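Side-chain contacts in DPS Protein (Brevibacillus brevis, PDB 1N1Q), which oxidises ferrous iron with hydrogen peroxide and probably both stores it as ferric mineral inside a hollow twelve-subunit shell and condenses and protects DNA during starvation: residues A[62-65]-A[70-73]; A[7-12]-A[121-126]. All coordinates share one frame; numbering follows the deposited sequence.

In the fold
Helix 4-33 leads off, and its 7-12 segment waits for a partner well over a hundred residues later: 121-126, reached only after helices 39-66, 75-81 and 93-120, meets it in contact 2, the one long closure of the pair. Contact 1 lies wholly within that loop. It closes a short turn, bringing the connection that follows helix 39-66 back against the end of that helix. The centres are about 12 Å apart, and Arg-63 of segment 62-65 salt-bridges Asp-123 of contact 2, so helices 4-33, 39-66 and 124-148 are tied together at one end of the bundle.

Contact 1 of 2, residues A[62-65]-A[70-73]. With FEO (mu-oxo-diiron), chain E.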
loop_
_atom_site.group_PDB
_atom_site.type_symbol
_atom_site.label_atom_id
_atom_site.label_comp_id
_atom_site.label_asym_id
_atom_site.label_seq_id
_atom_site.Cartn_x
_atom_site.Cartn_y
_atom_site.Cartn_z
ATOM N N GLU A 62 -2.715 8.229 23.443
ATOM C CA GLU A 62 -2.596 6.856 23.901
ATOM C C GLU A 62 -2.310 6.741 25.388
ATOM O O GLU A 62 -2.653 5.733 26.004
ATOM C CB GLU A 62 -1.566 6.106 23.049
ATOM C CG GLU A 62 -2.154 5.815 21.677
ATOM C CD GLU A 62 -1.215 5.122 20.723
ATOM O OE1 GLU A 62 -0.021 4.965 21.046
ATOM O OE2 GLU A 62 -1.687 4.745 19.633
ATOM N N ARG A 63 -1.714 7.779 25.966
ATOM C CA ARG A 63 -1.466 7.777 27.401
ATOM C C ARG A 63 -2.843 7.957 28.056
ATOM O O ARG A 63 -3.133 7.354 29.093
ATOM C CB ARG A 63 -0.510 8.914 27.797
ATOM C CG ARG A 63 -0.195 8.978 29.290
ATOM C CD ARG A 63 0.401 7.665 29.798
ATOM N NE ARG A 63 0.390 7.591 31.257
ATOM C CZ ARG A 63 0.497 6.464 31.948
ATOM N NH1 ARG A 63 0.632 5.305 31.318
ATOM N NH2 ARG A 63 0.437 6.492 33.270
ATOM N N VAL A 64 -3.693 8.781 27.443
ATOM C CA VAL A 64 -5.045 8.997 27.964
ATOM C C VAL A 64 -5.756 7.647 28.018
ATOM O O VAL A 64 -6.363 7.284 29.024
ATOM C CB VAL A 64 -5.867 9.950 27.055
ATOM C CG1 VAL A 64 -7.352 9.886 27.430
ATOM C CG2 VAL A 64 -5.353 11.380 27.191
ATOM N N LEU A 65 -5.674 6.905 26.922
ATOM C CA LEU A 65 -6.297 5.591 26.847
ATOM C C LEU A 65 -5.709 4.642 27.896
ATOM O O LEU A 65 -6.432 3.867 28.517
ATOM C CB LEU A 65 -6.089 4.992 25.452
ATOM C CG LEU A 65 -6.824 5.656 24.281
ATOM C CD1 LEU A 65 -6.174 5.258 22.966
ATOM C CD2 LEU A 65 -8.288 5.243 24.307
ATOM N N SER A 70 -10.749 8.927 27.484
ATOM C CA SER A 70 -11.007 8.950 26.053
ATOM C C SER A 70 -10.340 10.205 25.518
ATOM O O SER A 70 -10.578 11.301 26.017
ATOM C CB SER A 70 -12.507 8.985 25.760
ATOM O OG SER A 70 -13.069 7.683 25.821
ATOM N N PRO A 71 -9.481 10.052 24.499
ATOM C CA PRO A 71 -8.766 11.179 23.897
ATOM C C PRO A 71 -9.588 12.110 23.030
ATOM O O PRO A 71 -10.532 11.689 22.363
ATOM C CB PRO A 71 -7.679 10.497 23.083
ATOM C CG PRO A 71 -8.415 9.282 22.563
ATOM C CD PRO A 71 -9.133 8.789 23.816
ATOM N N ILE A 72 -9.223 13.384 23.035
ATOM C CA ILE A 72 -9.920 14.324 22.187
ATOM C C ILE A 72 -9.529 13.901 20.783
ATOM O O ILE A 72 -8.340 13.759 20.461
ATOM C CB ILE A 72 -9.529 15.755 22.566
ATOM C CG1 ILE A 72 -10.454 16.162 23.733
ATOM C CG2 ILE A 72 -9.576 16.710 21.343
ATOM C CD1 ILE A 72 -10.045 17.427 24.453
ATOM N N ALA A 73 -10.546 13.662 19.959
ATOM C CA ALA A 73 -10.305 13.179 18.616
ATOM C C ALA A 73 -11.198 13.736 17.515
ATOM O O ALA A 73 -11.701 12.992 16.676
ATOM C CB ALA A 73 -10.370 11.647 18.619
HETATM FE FE1 FEO E . -0.776 4.993 17.788
HETATM FE FE2 FEO E . 1.336 2.567 18.693
HETATM O O FEO E . 0.601 3.775 17.314
HETATM O O HOH W 1 0.292 0.732 18.113
#
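The flat peptide joining Ser-70 to Pro-71 receives a methyl of Val-64 over one face: CG1 sits almost squarely above Ser-70 C at 3.6 Å, equally far from Pro-71 N, and separately approaches Ser-70 N at 3.5 Å. This methyl stands anti to its own backbone nitrogen (chi1 166°), which swings it off the helix toward the loop. The Ser-70 carbonyl oxygen accepts a hydrogen bond from Asn-14 ND2. Leu-65 reaches the pyrrolidine ring at one corner, CD2 lying 3.7 Å from Pro-71 CD, with the two side chains crossing at a slant. No hydrogen bond links the segments; the fold-back is apolar packing.

The carboxylate of Glu-62 turns from the loop to the di-iron centre. OE2 binds FE1 at 2.1 Å, whereas OE1 stays 3.3 Å from FE1, and the extended chain (chi2 178°) spans the gap. Asp-58 of the same chain and His-31 of a second subunit complete the protein ligands around FE1; a water binds FE2. Ligands thus shared place this Dps ferroxidase centre at a two-fold subunit interface.

Val-64 also rests on Leu-13 and Asn-14 of helix 4-33, Ile-72 packs on helix 75-81, and Trp-32 of the second subunit lies against Leu-65 and Pro-71.

Contact 2 of 2, residues A[7-12]-A[121-126]; sequences QLVAVL and ADDEAT
A carboxylate oxygen pressed against a methyl marks this contact: Asp-123 OD2 lies 3.3 Å from Val-9 CG1, and no hydrogen bond runs between the segments. Val-9 carries its whole side of the meeting. CG1, anti to the backbone nitrogen (chi1 179°), also meets Thr-126 CG2 tip to tip at 3.6 Å, while the other branch, CG2, touches Ala-121 CB at 3.8 Å. One valine thus fits against two residues of the turn and one in the next helix's first turn.

That turn is where helix 93-120 ends and helix 124-148 begins. Asp-122, with positive phi, is the C-prime residue of a Schellman motif, in which Asp-123 N bonds to Ala-118 O and Asp-122 N to Asp-119 O. Asp-123 serves as N-cap of the next helix: OD1 accepts from Thr-126 N at 3.1 Å, and OD2 from Thr-126 OG1 at 2.6 Å. Both donors come from above the carboxylate plane, 56° and 44° out of it, and together they fix its rotation. OD1 is also salt-bridged to Arg-63 NH2 of helix 39-66, whose NE is hydrogen-bonded to Thr-126 OG1. With an alanine in place of Asp-123, the Thr-126 amide would probably lose its side-chain acceptor, the hydroxyl its carboxylate partner and Arg-63 its acidic mate, and a gap would open beside Val-9 CG1.

Ile-67, in the loop after helix 39-66, packs on both Val-9 and Asp-123.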
loop_
_atom_site.group_PDB
_atom_site.type_symbol
_atom_site.label_atom_id
_atom_site.label_comp_id
_atom_site.label_asym_id
_atom_site.label_seq_id
_atom_site.Cartn_x
_atom_site.Cartn_y
_atom_site.Cartn_z
ATOM N N GLN A 7 -9.426 11.732 37.102
ATOM C CA GLN A 7 -9.941 12.249 35.842
ATOM C C GLN A 7 -9.259 13.552 35.436
ATOM O O GLN A 7 -9.145 13.853 34.247
ATOM C CB GLN A 7 -11.461 12.426 35.916
ATOM C CG GLN A 7 -12.187 11.091 36.108
ATOM C CD GLN A 7 -13.683 11.193 35.910
ATOM O OE1 GLN A 7 -14.147 11.699 34.890
ATOM N NE2 GLN A 7 -14.438 10.705 36.865
ATOM N N LEU A 8 -8.805 14.334 36.409
ATOM C CA LEU A 8 -8.118 15.570 36.060
ATOM C C LEU A 8 -6.861 15.270 35.245
ATOM O O LEU A 8 -6.431 16.108 34.457
ATOM C CB LEU A 8 -7.753 16.375 37.312
ATOM C CG LEU A 8 -8.915 17.142 37.959
ATOM C CD1 LEU A 8 -8.439 17.853 39.188
ATOM C CD2 LEU A 8 -9.489 18.131 36.966
ATOM N N VAL A 9 -6.264 14.089 35.412
ATOM C CA VAL A 9 -5.067 13.830 34.629
ATOM C C VAL A 9 -5.429 13.659 33.161
ATOM O O VAL A 9 -4.790 14.234 32.291
ATOM C CB VAL A 9 -4.284 12.584 35.111
ATOM C CG1 VAL A 9 -3.055 12.369 34.209
ATOM C CG2 VAL A 9 -3.842 12.775 36.558
ATOM N N ALA A 10 -6.469 12.880 32.890
ATOM C CA ALA A 10 -6.906 12.673 31.514
ATOM C C ALA A 10 -7.351 14.002 30.894
ATOM O O ALA A 10 -7.133 14.248 29.709
ATOM C CB ALA A 10 -8.051 11.649 31.460
ATOM N N VAL A 11 -7.967 14.863 31.695
ATOM C CA VAL A 11 -8.416 16.161 31.189
ATOM C C VAL A 11 -7.226 17.042 30.798
ATOM O O VAL A 11 -7.222 17.665 29.742
ATOM C CB VAL A 11 -9.272 16.913 32.230
ATOM C CG1 VAL A 11 -9.599 18.316 31.728
ATOM C CG2 VAL A 11 -10.549 16.147 32.485
ATOM N N LEU A 12 -6.212 17.086 31.651
ATOM C CA LEU A 12 -5.035 17.894 31.372
ATOM C C LEU A 12 -4.270 17.327 30.185
ATOM O O LEU A 12 -3.684 18.070 29.397
ATOM C CB LEU A 12 -4.136 17.957 32.606
ATOM C CG LEU A 12 -4.767 18.780 33.734
ATOM C CD1 LEU A 12 -3.914 18.689 34.983
ATOM C CD2 LEU A 12 -4.905 20.230 33.279
ATOM N N ALA A 121 -1.523 13.021 41.705
ATOM C CA ALA A 121 -2.436 11.901 41.545
ATOM C C ALA A 121 -1.611 10.622 41.502
ATOM O O ALA A 121 -2.118 9.557 41.172
ATOM C CB ALA A 121 -3.237 12.052 40.262
ATOM N N ASP A 122 -0.333 10.750 41.842
ATOM C CA ASP A 122 0.593 9.630 41.826
ATOM C C ASP A 122 0.637 8.978 40.444
ATOM O O ASP A 122 0.734 7.756 40.318
ATOM C CB ASP A 122 0.216 8.600 42.892
ATOM C CG ASP A 122 0.397 9.134 44.311
ATOM O OD1 ASP A 122 1.400 9.832 44.556
ATOM O OD2 ASP A 122 -0.463 8.858 45.170
ATOM N N ASP A 123 0.552 9.805 39.407
ATOM C CA ASP A 123 0.617 9.316 38.036
ATOM C C ASP A 123 1.944 9.828 37.468
ATOM O O ASP A 123 1.974 10.748 36.642
ATOM C CB ASP A 123 -0.557 9.844 37.210
ATOM C CG ASP A 123 -0.582 9.263 35.803
ATOM O OD1 ASP A 123 0.389 8.559 35.443
ATOM O OD2 ASP A 123 -1.554 9.514 35.064
ATOM N N GLU A 124 3.031 9.226 37.940
ATOM C CA GLU A 124 4.379 9.594 37.534
ATOM C C GLU A 124 4.658 9.331 36.060
ATOM O O GLU A 124 5.401 10.081 35.423
ATOM C CB GLU A 124 5.392 8.824 38.371
ATOM C CG GLU A 124 6.445 9.678 39.053
ATOM C CD GLU A 124 5.873 10.540 40.165
ATOM O OE1 GLU A 124 4.935 10.075 40.857
ATOM O OE2 GLU A 124 6.373 11.672 40.357
ATOM N N ALA A 125 4.069 8.268 35.519
ATOM C CA ALA A 125 4.266 7.926 34.109
ATOM C C ALA A 125 3.767 9.069 33.237
ATOM O O ALA A 125 4.401 9.426 32.236
ATOM C CB ALA A 125 3.519 6.644 33.768
ATOM N N THR A 126 2.627 9.644 33.608
ATOM C CA THR A 126 2.085 10.753 32.839
ATOM C C THR A 126 2.996 11.971 32.985
ATOM O O THR A 126 3.313 12.641 31.999
ATOM C CB THR A 126 0.669 11.119 33.304
ATOM O OG1 THR A 126 -0.238 10.081 32.912
ATOM C CG2 THR A 126 0.231 12.452 32.700
#